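Local coordinates for Rd1NTF2_05_I64F_A80G_T94P_D101K_L106W (Synthetic construct, PDB 6W3F), which is a de novo designed NTF2-like protein, apparently made in an effort to build diverse pocket structures, with no known function, at residues K12-L15 with D16-E20. Numbering follows the deposited sequence.
Sequences KTLL and DIMRE
Lys12 reaches along the helix surface to Asp16, one turn further on, and grips its carboxylate at one oxygen. NZ of Lys12 lies 2.7 Å from Asp16 OD2 and meets its syn lone pair. The lysine chain, with CG anti to the backbone N (chi1 -178°), runs extended and bends only at its last torsion (chi4 -52°), which brings the ammonium onto the carboxylate. The other oxygen, Asp16 OD1, faces Arg19 NH1 at 3.5 Å, a longer salt bridge, and the acid thus stands between two basic groups that probably stabilise its negative charge. An alanine in place of Asp16 would probably leave these two cations without their common counter-charge and set the lysine tip free to turn.

The aliphatic side chain of Leu15 lies against one face of the Arg19 guanidinium, with CB over its centre, 4.2 Å above the plane, and CD1 3.9 Å from Arg19 NH2, which also bonds to the carbonyl of Ile63.

Apolar contacts follow on the interior side. Leu14 CD2 meets the terminal methyl CE of Met18 at 3.9 Å, and both side chains also pack on Leu26 of helix 23-28. Thr13 and Ile17 run side by side, CG2 of the threonine 3.9 Å from CD1 of the isoleucine.

Beneath the side chains run four successive i to i+4 backbone bonds, among them Asp16 N to Lys12 O at 2.8 Å and Ile17 N to Thr13 O at 2.9 Å. Together they make a regular amphipathic alpha-helix: the Lys12, Asp16 and Arg19 salt-bridge network lies on one side, Leu14 and Met18 on the other, and Leu14 also packs on strand 90-103 of the curved sheet, the helix-on-sheet packing of the NTF2-like fold.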
ATOM      1  N   LYS A  12      -0.802   8.942  -1.239  1.00 28.59           N
ATOM      2  CA  LYS A  12      -0.910   9.426  -2.614  1.00 34.76           C
ATOM      3  C   LYS A  12       0.217   8.873  -3.492  1.00 33.29           C
ATOM      4  O   LYS A  12      -0.004   8.469  -4.649  1.00 32.13           O
ATOM      5  CB  LYS A  12      -0.905  10.957  -2.642  1.00 43.17           C
ATOM      6  CG  LYS A  12      -1.060  11.527  -4.065  1.00 55.02           C
ATOM      7  CD  LYS A  12      -1.305  13.035  -4.054  1.00 66.11           C
ATOM      8  CE  LYS A  12      -1.765  13.528  -5.429  1.00 70.99           C
ATOM      9  NZ  LYS A  12      -0.843  13.080  -6.517  1.00 70.19           N
ATOM     10  N   THR A  13       1.449   8.910  -2.986  1.00 31.38           N
ATOM     11  CA  THR A  13       2.567   8.338  -3.741  1.00 34.84           C
ATOM     12  C   THR A  13       2.252   6.893  -4.083  1.00 30.01           C
ATOM     13  O   THR A  13       2.301   6.489  -5.249  1.00 35.69           O
ATOM     14  CB  THR A  13       3.862   8.440  -2.937  1.00 35.58           C
ATOM     15  OG1 THR A  13       4.140   9.820  -2.656  1.00 43.21           O
ATOM     16  CG2 THR A  13       5.047   7.834  -3.702  1.00 40.24           C
ATOM     17  N   LEU A  14       1.845   6.117  -3.075  1.00 30.69           N
ATOM     18  CA  LEU A  14       1.574   4.702  -3.300  1.00 34.51           C
ATOM     19  C   LEU A  14       0.450   4.526  -4.311  1.00 31.47           C
ATOM     20  O   LEU A  14       0.561   3.720  -5.237  1.00 36.22           O
ATOM     21  CB  LEU A  14       1.239   4.000  -1.992  1.00 51.08           C
ATOM     22  CG  LEU A  14       2.194   2.893  -1.568  1.00 50.08           C
ATOM     23  CD1 LEU A  14       1.661   2.079  -0.385  1.00 49.06           C
ATOM     24  CD2 LEU A  14       2.517   1.968  -2.751  1.00 50.06           C
ATOM     25  N   LEU A  15      -0.647   5.280  -4.149  1.00 41.54           N
ATOM     26  CA  LEU A  15      -1.785   5.139  -5.053  1.00 40.40           C
ATOM     27  C   LEU A  15      -1.407   5.504  -6.480  1.00 43.76           C
ATOM     28  O   LEU A  15      -1.820   4.837  -7.437  1.00 50.17           O
ATOM     29  CB  LEU A  15      -2.946   6.019  -4.595  1.00 43.72           C
ATOM     30  CG  LEU A  15      -3.803   5.578  -3.401  1.00 48.93           C
ATOM     31  CD1 LEU A  15      -4.832   6.656  -3.079  1.00 47.63           C
ATOM     32  CD2 LEU A  15      -4.461   4.233  -3.702  1.00 48.18           C
ATOM     33  N   ASP A  16      -0.651   6.580  -6.648  1.00 34.31           N
ATOM     34  CA  ASP A  16      -0.225   6.979  -7.982  1.00 35.96           C
ATOM     35  C   ASP A  16       0.725   5.949  -8.600  1.00 39.52           C
ATOM     36  O   ASP A  16       0.647   5.675  -9.796  1.00 39.27           O
ATOM     37  CB  ASP A  16       0.417   8.365  -7.919  1.00 43.38           C
ATOM     38  CG  ASP A  16      -0.601   9.465  -7.632  1.00 50.80           C
ATOM     39  OD1 ASP A  16      -1.807   9.148  -7.618  1.00 53.66           O
ATOM     40  OD2 ASP A  16      -0.204  10.635  -7.420  1.00 55.15           O
ATOM     41  N   ILE A  17       1.620   5.359  -7.815  1.00 37.95           N
ATOM     42  CA  ILE A  17       2.457   4.287  -8.350  1.00 37.00           C
ATOM     43  C   ILE A  17       1.585   3.130  -8.828  1.00 39.29           C
ATOM     44  O   ILE A  17       1.717   2.645  -9.958  1.00 40.06           O
ATOM     45  CB  ILE A  17       3.491   3.835  -7.297  1.00 53.05           C
ATOM     46  CG1 ILE A  17       4.530   4.949  -7.082  1.00 53.65           C
ATOM     47  CG2 ILE A  17       4.146   2.526  -7.721  1.00 52.44           C
ATOM     48  CD1 ILE A  17       5.482   4.700  -5.942  1.00 52.65           C
ATOM     49  N   MET A  18       0.641   2.695  -7.991  1.00 43.73           N
ATOM     50  CA  MET A  18      -0.181   1.549  -8.369  1.00 44.86           C
ATOM     51  C   MET A  18      -1.060   1.863  -9.569  1.00 44.02           C
ATOM     52  O   MET A  18      -1.191   1.035 -10.473  1.00 48.74           O
ATOM     53  CB  MET A  18      -1.030   1.102  -7.180  1.00 58.11           C
ATOM     54  CG  MET A  18      -0.204   0.383  -6.135  1.00 56.72           C
ATOM     55  SD  MET A  18      -1.119   0.067  -4.644  1.00 55.66           S
ATOM     56  CE  MET A  18       0.092  -0.865  -3.723  1.00 54.37           C
ATOM     57  N   ARG A  19      -1.675   3.047  -9.596  1.00 49.37           N
ATOM     58  CA  ARG A  19      -2.474   3.444 -10.749  1.00 47.08           C
ATOM     59  C   ARG A  19      -1.637   3.426 -12.022  1.00 52.01           C
ATOM     60  O   ARG A  19      -2.100   2.972 -13.074  1.00 54.87           O
ATOM     61  CB  ARG A  19      -3.066   4.834 -10.521  1.00 44.51           C
ATOM     62  CG  ARG A  19      -4.199   4.843  -9.502  1.00 50.22           C
ATOM     63  CD  ARG A  19      -4.611   6.258  -9.102  1.00 53.64           C
ATOM     64  NE  ARG A  19      -5.651   6.273  -8.067  1.00 43.85           N
ATOM     65  CZ  ARG A  19      -5.911   7.320  -7.288  1.00 50.37           C
ATOM     66  NH1 ARG A  19      -5.218   8.446  -7.415  1.00 54.26           N
ATOM     67  NH2 ARG A  19      -6.876   7.250  -6.380  1.00 52.85           N
ATOM     68  N   GLU A  20      -0.406   3.939 -11.950  1.00 56.38           N
ATOM     69  CA  GLU A  20       0.514   3.828 -13.077  1.00 56.08           C
ATOM     70  C   GLU A  20       0.796   2.366 -13.403  1.00 55.63           C
ATOM     71  O   GLU A  20       0.917   1.998 -14.578  1.00 60.40           O
ATOM     72  CB  GLU A  20       1.813   4.572 -12.770  1.00 51.16           C
TER